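Local structure of ribonucleoside-diphosphate reductase (Pseudomonas aeruginosa, 5IM3) at residues Phe491-Val495 with Ala544-Trp548; Tyr304-Phe308 with Thr357-Phe361. The protein probably catalyses the reduction of ribonucleoside diphosphates to the deoxyribonucleotides needed for DNA synthesis, under allosteric control by nucleotides such as dATP. One frame throughout, in Å; residues are numbered along the deposited sequence.

How the contacts relate
Contact 1 (Phe491-Val495 with Ala544-Trp548) belongs to the barrel domain and contact 2 (Tyr304-Phe308 with Thr357-Phe361) to the all-alpha domain; contact 2 closes before contact 1 opens along the chain. They share no element, and their nearest atoms lie about 31 Å apart. Both join helices, with different chemistry. Contact 1 is largely buried, although it sits farther from the centre of the chain, and it is apolar: an indole, a phenyl ring, a thioether and small aliphatic groups, with no hydrogen bond between the segments. Contact 2 is smaller and only partly buried. There one tyrosine combines a hydrogen bond between two hydroxyls with an edge-to-face aromatic pair, while Phe361 is exposed at the margin.

Contact 1: Phe491-Val495 with Ala544-Trp548; sequences FMKRV and AKDLW
The indole of Trp548 carries two groups of helix 489-496 over one face: Val495 CG1, 4.0 Å from the centroid of the five-membered ring, and Met492 CE, 4.0 Å from that of the six-membered ring. Both are CH-pi contacts. Met492 bends at chi2 and chi3 (both -59°), bringing CE over the benzo part while SD lies obliquely beside it, 3.7 Å from Trp548 CZ3, in a Met-aromatic contact. The Phe491 ring presents its edge to Trp548 N, while its CE2 meets Trp548 CE3 obliquely at 3.8 Å and CE1 touches Leu547 CD2. Within its own helix, Val495 CG2 lies over one face of the same phenyl ring. Ala544 is small enough to let the helices come close, its CB packing directly against Arg494 CB (3.6 Å) and the backbone leading into Val495. The segment axes cross at -109°, 9.0 Å apart.

Polar ends turn elsewhere, Arg494 to Glu528 and Ser500, and Trp548 NE1 to Asp889 on helix 885-897. No hydrogen bond joins the two segments, so across this pair the contact rests on apolar packing and CH-pi and sulfur-aromatic contacts, with the indole's orientation fixed further by Asp889.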
ATOM      1  N   PHE A 491      -1.946  28.021 -22.366  1.00 49.60           N
ATOM      2  CA  PHE A 491      -1.727  26.722 -21.739  1.00 50.43           C
ATOM      3  C   PHE A 491      -2.998  26.229 -21.061  1.00 51.15           C
ATOM      4  O   PHE A 491      -3.405  25.076 -21.242  1.00 52.37           O
ATOM      5  CB  PHE A 491      -0.578  26.794 -20.734  1.00 47.66           C
ATOM      6  CG  PHE A 491      -0.414  25.536 -19.924  1.00 47.08           C
ATOM      7  CD1 PHE A 491       0.182  24.412 -20.473  1.00 47.14           C
ATOM      8  CD2 PHE A 491      -0.868  25.473 -18.618  1.00 47.32           C
ATOM      9  CE1 PHE A 491       0.326  23.251 -19.732  1.00 46.32           C
ATOM     10  CE2 PHE A 491      -0.727  24.312 -17.872  1.00 47.11           C
ATOM     11  CZ  PHE A 491      -0.127  23.202 -18.431  1.00 45.23           C
ATOM     12  N   MET A 492      -3.640  27.093 -20.271  1.00 52.60           N
ATOM     13  CA  MET A 492      -4.897  26.717 -19.636  1.00 56.27           C
ATOM     14  C   MET A 492      -5.959  26.384 -20.676  1.00 59.20           C
ATOM     15  O   MET A 492      -6.759  25.462 -20.483  1.00 60.82           O
ATOM     16  CB  MET A 492      -5.381  27.840 -18.720  1.00 56.22           C
ATOM     17  CG  MET A 492      -4.412  28.206 -17.603  1.00 55.15           C
ATOM     18  SD  MET A 492      -4.031  26.838 -16.494  1.00 54.24           S
ATOM     19  CE  MET A 492      -5.666  26.419 -15.880  1.00 57.67           C
ATOM     20  N   LYS A 493      -5.989  27.130 -21.785  1.00 60.15           N
ATOM     21  CA  LYS A 493      -6.901  26.793 -22.873  1.00 62.20           C
ATOM     22  C   LYS A 493      -6.662  25.372 -23.369  1.00 60.79           C
ATOM     23  O   LYS A 493      -7.613  24.628 -23.632  1.00 62.06           O
ATOM     24  CB  LYS A 493      -6.745  27.788 -24.024  1.00 63.54           C
ATOM     25  CG  LYS A 493      -7.296  29.178 -23.748  1.00 63.69           C
ATOM     26  CD  LYS A 493      -7.186  30.052 -24.991  1.00 66.06           C
ATOM     27  CE  LYS A 493      -7.788  31.433 -24.780  1.00 67.21           C
ATOM     28  NZ  LYS A 493      -7.695  32.273 -26.008  1.00 67.11           N
ATOM     29  N   ARG A 494      -5.392  24.978 -23.504  1.00 59.01           N
ATOM     30  CA  ARG A 494      -5.081  23.630 -23.965  1.00 59.83           C
ATOM     31  C   ARG A 494      -5.448  22.584 -22.917  1.00 59.17           C
ATOM     32  O   ARG A 494      -5.799  21.453 -23.270  1.00 58.60           O
ATOM     33  CB  ARG A 494      -3.598  23.531 -24.327  1.00 59.24           C
ATOM     34  CG  ARG A 494      -3.171  24.448 -25.471  1.00 58.37           C
ATOM     35  CD  ARG A 494      -3.652  23.936 -26.824  1.00 60.02           C
ATOM     36  NE  ARG A 494      -3.328  24.860 -27.911  1.00 59.97           N
ATOM     37  CZ  ARG A 494      -2.157  24.906 -28.539  1.00 58.56           C
ATOM     38  NH1 ARG A 494      -1.175  24.082 -28.195  1.00 58.16           N
ATOM     39  NH2 ARG A 494      -1.963  25.782 -29.515  1.00 58.19           N
ATOM     40  N   VAL A 495      -5.381  22.939 -21.634  1.00 59.64           N
ATOM     41  CA  VAL A 495      -5.846  22.031 -20.588  1.00 59.21           C
ATOM     42  C   VAL A 495      -7.355  21.840 -20.692  1.00 60.02           C
ATOM     43  O   VAL A 495      -7.857  20.710 -20.726  1.00 59.78           O
ATOM     44  CB  VAL A 495      -5.439  22.562 -19.200  1.00 58.44           C
ATOM     45  CG1 VAL A 495      -6.069  21.720 -18.092  1.00 58.12           C
ATOM     46  CG2 VAL A 495      -3.919  22.580 -19.057  1.00 54.86           C
ATOM     47  N   ALA A 544      -1.028  18.865 -22.605  1.00 50.31           N
ATOM     48  CA  ALA A 544      -1.223  19.931 -21.627  1.00 51.49           C
ATOM     49  C   ALA A 544      -1.757  19.382 -20.310  1.00 52.96           C
ATOM     50  O   ALA A 544      -1.309  19.792 -19.232  1.00 49.62           O
ATOM     51  CB  ALA A 544      -2.167  20.991 -22.191  1.00 52.30           C
ATOM     52  N   LYS A 545      -2.714  18.450 -20.376  1.00 62.74           N
ATOM     53  CA  LYS A 545      -3.271  17.863 -19.160  1.00 62.70           C
ATOM     54  C   LYS A 545      -2.197  17.156 -18.344  1.00 61.62           C
ATOM     55  O   LYS A 545      -2.235  17.172 -17.108  1.00 61.27           O
ATOM     56  CB  LYS A 545      -4.392  16.888 -19.519  1.00 67.35           C
ATOM     57  CG  LYS A 545      -5.796  17.461 -19.389  1.00 70.57           C
ATOM     58  CD  LYS A 545      -6.834  16.506 -19.968  1.00 73.43           C
ATOM     59  CE  LYS A 545      -8.249  16.878 -19.545  1.00 76.08           C
ATOM     60  NZ  LYS A 545      -8.540  16.462 -18.144  1.00 77.71           N
ATOM     61  N   ASP A 546      -1.229  16.527 -19.016  1.00 60.43           N
ATOM     62  CA  ASP A 546      -0.184  15.797 -18.302  1.00 59.05           C
ATOM     63  C   ASP A 546       0.746  16.748 -17.561  1.00 55.81           C
ATOM     64  O   ASP A 546       1.139  16.478 -16.420  1.00 57.27           O
ATOM     65  CB  ASP A 546       0.607  14.923 -19.276  1.00 59.12           C
ATOM     66  CG  ASP A 546      -0.224  13.797 -19.862  1.00 62.15           C
ATOM     67  OD1 ASP A 546      -1.301  13.493 -19.307  1.00 62.98           O
ATOM     68  OD2 ASP A 546       0.210  13.209 -20.875  1.00 63.20           O
ATOM     69  N   LEU A 547       1.116  17.862 -18.190  1.00 51.31           N
ATOM     70  CA  LEU A 547       1.959  18.837 -17.510  1.00 50.60           C
ATOM     71  C   LEU A 547       1.183  19.537 -16.401  1.00 49.52           C
ATOM     72  O   LEU A 547       1.721  19.786 -15.316  1.00 48.58           O
ATOM     73  CB  LEU A 547       2.507  19.847 -18.520  1.00 46.88           C
ATOM     74  CG  LEU A 547       3.514  20.868 -17.992  1.00 46.19           C
ATOM     75  CD1 LEU A 547       4.748  20.174 -17.430  1.00 46.50           C
ATOM     76  CD2 LEU A 547       3.905  21.849 -19.093  1.00 46.26           C
ATOM     77  N   TRP A 548      -0.085  19.855 -16.661  1.00 48.71           N
ATOM     78  CA  TRP A 548      -0.946  20.433 -15.635  1.00 48.93           C
ATOM     79  C   TRP A 548      -1.025  19.525 -14.412  1.00 51.43           C
ATOM     80  O   TRP A 548      -0.879  19.983 -13.272  1.00 50.08           O
ATOM     81  CB  TRP A 548      -2.331  20.680 -16.236  1.00 49.57           C
ATOM     82  CG  TRP A 548      -3.384  21.175 -15.292  1.00 49.31           C
ATOM     83  CD1 TRP A 548      -4.521  20.518 -14.920  1.00 50.78           C
ATOM     84  CD2 TRP A 548      -3.417  22.441 -14.623  1.00 48.92           C
ATOM     85  NE1 TRP A 548      -5.256  21.292 -14.056  1.00 51.07           N
ATOM     86  CE2 TRP A 548      -4.600  22.479 -13.857  1.00 50.91           C
ATOM     87  CE3 TRP A 548      -2.560  23.545 -14.593  1.00 48.53           C
ATOM     88  CZ2 TRP A 548      -4.947  23.575 -13.069  1.00 48.42           C
ATOM     89  CZ3 TRP A 548      -2.908  24.634 -13.806  1.00 47.60           C
ATOM     90  CH2 TRP A 548      -4.089  24.638 -13.057  1.00 47.78           C
TER

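Contact 2: Tyr304-Phe308 with Thr357-Phe361; sequences YDRYF and TPTLF
Within the all-alpha domain of the reductase large chain, the last part of helix 297-307, which widens into a pi-type turn, meets the first turn of the short helix 357-362, and Tyr307 gives the largest share of the junction. Its phenol reaches across to Thr357, where OH and OG1 lie 2.9 Å apart in a hydrogen bond that either hydroxyl could donate. Threonine suits the place because its short, branched side chain holds a hydroxyl partner close to the backbone. The two side chains cross at about a right angle. Thr357 O lies at the edge of the tyrosine ring, near its plane and 3.7 Å from CE1; this carbonyl also accepts the backbone bond from Phe361 N.

Farther back along the ring, Leu360 CB comes obliquely to Tyr307 CE1 at 4.0 Å, and the rest of the leucine turns to Ile775 and Ile778 of helix 773-779. Phe361 points its edge at the face of Tyr307 in an offset edge-to-face pair, with centroids 6.0 Å apart and planes at 72°. Its CG stands opposite the backbone N (chi1 -167°), a setting that swings the ring toward helix 297-307. The slightly positive C-H edge there probably tolerates the backbone carbonyl of Arg306, whose O lies near the ring plane at a close 3.0 Å from Phe361 CE2.

Tyr307 also touches Phe322 and Thr774. Because it is buried, its hydroxyl needs a partner, and Thr357 supplies one, while the ring contributes apolar and edge-to-face packing. Together the bond at one end of the phenol and the packing along its ring restrict how it can turn between the two helices.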
ATOM      1  N   TYR A 304       7.852  46.167  20.993  1.00 54.04           N
ATOM      2  CA  TYR A 304       8.930  46.284  21.968  1.00 56.49           C
ATOM      3  C   TYR A 304      10.090  45.362  21.629  1.00 60.15           C
ATOM      4  O   TYR A 304      11.256  45.748  21.764  1.00 61.66           O
ATOM      5  CB  TYR A 304       8.409  45.979  23.371  1.00 58.73           C
ATOM      6  CG  TYR A 304       9.488  46.003  24.430  1.00 58.96           C
ATOM      7  CD1 TYR A 304       9.798  47.175  25.105  1.00 59.12           C
ATOM      8  CD2 TYR A 304      10.201  44.854  24.750  1.00 59.44           C
ATOM      9  CE1 TYR A 304      10.787  47.204  26.069  1.00 60.22           C
ATOM     10  CE2 TYR A 304      11.191  44.873  25.714  1.00 60.67           C
ATOM     11  CZ  TYR A 304      11.480  46.050  26.370  1.00 61.88           C
ATOM     12  OH  TYR A 304      12.465  46.069  27.330  1.00 64.22           O
ATOM     13  N   ASP A 305       9.793  44.137  21.195  1.00 62.73           N
ATOM     14  CA  ASP A 305      10.856  43.163  20.972  1.00 63.44           C
ATOM     15  C   ASP A 305      11.724  43.542  19.780  1.00 62.33           C
ATOM     16  O   ASP A 305      12.948  43.375  19.825  1.00 62.20           O
ATOM     17  CB  ASP A 305      10.264  41.767  20.773  1.00 65.10           C
ATOM     18  CG  ASP A 305       9.634  41.212  22.037  1.00 67.83           C
ATOM     19  OD1 ASP A 305       9.889  41.762  23.129  1.00 67.75           O
ATOM     20  OD2 ASP A 305       8.888  40.213  21.937  1.00 70.27           O
ATOM     21  N   ARG A 306      11.121  44.065  18.712  1.00 68.22           N
ATOM     22  CA  ARG A 306      11.818  44.172  17.435  1.00 69.46           C
ATOM     23  C   ARG A 306      11.786  45.547  16.783  1.00 68.08           C
ATOM     24  O   ARG A 306      12.637  45.801  15.923  1.00 68.21           O
ATOM     25  CB  ARG A 306      11.253  43.149  16.437  1.00 71.67           C
ATOM     26  CG  ARG A 306      11.541  41.703  16.826  1.00 75.36           C
ATOM     27  CD  ARG A 306      11.049  40.713  15.779  1.00 78.36           C
ATOM     28  NE  ARG A 306       9.593  40.710  15.652  1.00 81.09           N
ATOM     29  CZ  ARG A 306       8.900  39.783  14.995  1.00 82.96           C
ATOM     30  NH1 ARG A 306       9.524  38.769  14.404  1.00 83.89           N
ATOM     31  NH2 ARG A 306       7.577  39.864  14.931  1.00 82.91           N
ATOM     32  N   TYR A 307      10.865  46.440  17.146  1.00 60.90           N
ATOM     33  CA  TYR A 307      10.723  47.700  16.426  1.00 59.62           C
ATOM     34  C   TYR A 307      11.151  48.932  17.212  1.00 60.29           C
ATOM     35  O   TYR A 307      11.641  49.887  16.604  1.00 58.23           O
ATOM     36  CB  TYR A 307       9.272  47.878  15.960  1.00 61.10           C
ATOM     37  CG  TYR A 307       8.924  46.987  14.788  1.00 59.58           C
ATOM     38  CD1 TYR A 307       9.071  47.437  13.483  1.00 60.60           C
ATOM     39  CD2 TYR A 307       8.471  45.689  14.986  1.00 60.37           C
ATOM     40  CE1 TYR A 307       8.764  46.626  12.406  1.00 59.17           C
ATOM     41  CE2 TYR A 307       8.162  44.867  13.914  1.00 59.27           C
ATOM     42  CZ  TYR A 307       8.313  45.343  12.629  1.00 59.88           C
ATOM     43  OH  TYR A 307       8.010  44.539  11.553  1.00 61.42           O
ATOM     44  N   PHE A 308      10.992  48.948  18.533  1.00 58.15           N
ATOM     45  CA  PHE A 308      11.379  50.122  19.306  1.00 55.74           C
ATOM     46  C   PHE A 308      12.892  50.301  19.298  1.00 56.19           C
ATOM     47  O   PHE A 308      13.651  49.342  19.460  1.00 56.45           O
ATOM     48  CB  PHE A 308      10.879  50.006  20.750  1.00 56.51           C
ATOM     49  CG  PHE A 308       9.385  50.147  20.901  1.00 53.94           C
ATOM     50  CD1 PHE A 308       8.608  50.682  19.884  1.00 52.87           C
ATOM     51  CD2 PHE A 308       8.760  49.752  22.073  1.00 54.41           C
ATOM     52  CE1 PHE A 308       7.245  50.812  20.030  1.00 53.51           C
ATOM     53  CE2 PHE A 308       7.392  49.880  22.226  1.00 55.58           C
ATOM     54  CZ  PHE A 308       6.634  50.410  21.204  1.00 55.14           C
ATOM     55  N   THR A 357       6.260  46.714   7.253  1.00 52.69           N
ATOM     56  CA  THR A 357       7.331  46.421   8.204  1.00 53.75           C
ATOM     57  C   THR A 357       8.604  47.220   7.954  1.00 52.19           C
ATOM     58  O   THR A 357       9.152  47.774   8.921  1.00 52.03           O
ATOM     59  CB  THR A 357       7.597  44.908   8.169  1.00 55.81           C
ATOM     60  OG1 THR A 357       6.644  44.244   9.015  1.00 57.72           O
ATOM     61  CG2 THR A 357       9.009  44.563   8.630  1.00 55.24           C
ATOM     62  N   PRO A 358       9.133  47.320   6.730  1.00 47.63           N
ATOM     63  CA  PRO A 358      10.370  48.104   6.558  1.00 50.37           C
ATOM     64  C   PRO A 358      10.185  49.584   6.834  1.00 47.67           C
ATOM     65  O   PRO A 358      11.086  50.216   7.397  1.00 47.91           O
ATOM     66  CB  PRO A 358      10.767  47.833   5.096  1.00 48.78           C
ATOM     67  CG  PRO A 358       9.519  47.416   4.429  1.00 52.20           C
ATOM     68  CD  PRO A 358       8.714  46.683   5.469  1.00 50.34           C
ATOM     69  N   THR A 359       9.045  50.165   6.454  1.00 42.14           N
ATOM     70  CA  THR A 359       8.803  51.565   6.780  1.00 44.46           C
ATOM     71  C   THR A 359       8.787  51.765   8.290  1.00 44.66           C
ATOM     72  O   THR A 359       9.488  52.633   8.820  1.00 44.90           O
ATOM     73  CB  THR A 359       7.488  52.042   6.158  1.00 44.78           C
ATOM     74  OG1 THR A 359       7.610  52.057   4.732  1.00 43.02           O
ATOM     75  CG2 THR A 359       7.137  53.446   6.635  1.00 43.35           C
ATOM     76  N   LEU A 360       8.005  50.951   9.000  1.00 45.56           N
ATOM     77  CA  LEU A 360       7.950  51.051  10.455  1.00 47.30           C
ATOM     78  C   LEU A 360       9.335  50.963  11.078  1.00 50.46           C
ATOM     79  O   LEU A 360       9.632  51.665  12.052  1.00 47.91           O
ATOM     80  CB  LEU A 360       7.051  49.950  11.017  1.00 48.57           C
ATOM     81  CG  LEU A 360       5.555  50.094  10.739  1.00 49.13           C
ATOM     82  CD1 LEU A 360       4.824  48.905  11.315  1.00 47.92           C
ATOM     83  CD2 LEU A 360       5.018  51.403  11.319  1.00 49.42           C
ATOM     84  N   PHE A 361      10.200  50.111  10.527  1.00 49.20           N
ATOM     85  CA  PHE A 361      11.489  49.861  11.155  1.00 51.69           C
ATOM     86  C   PHE A 361      12.509  50.951  10.843  1.00 51.44           C
ATOM     87  O   PHE A 361      13.332  51.287  11.703  1.00 49.15           O
ATOM     88  CB  PHE A 361      12.027  48.500  10.712  1.00 54.77           C
ATOM     89  CG  PHE A 361      13.181  48.013  11.536  1.00 58.84           C
ATOM     90  CD1 PHE A 361      14.486  48.268  11.147  1.00 61.96           C
ATOM     91  CD2 PHE A 361      12.963  47.306  12.707  1.00 60.58           C
ATOM     92  CE1 PHE A 361      15.553  47.823  11.908  1.00 64.31           C
ATOM     93  CE2 PHE A 361      14.026  46.861  13.472  1.00 62.96           C
ATOM     94  CZ  PHE A 361      15.322  47.119  13.072  1.00 64.42           C
TER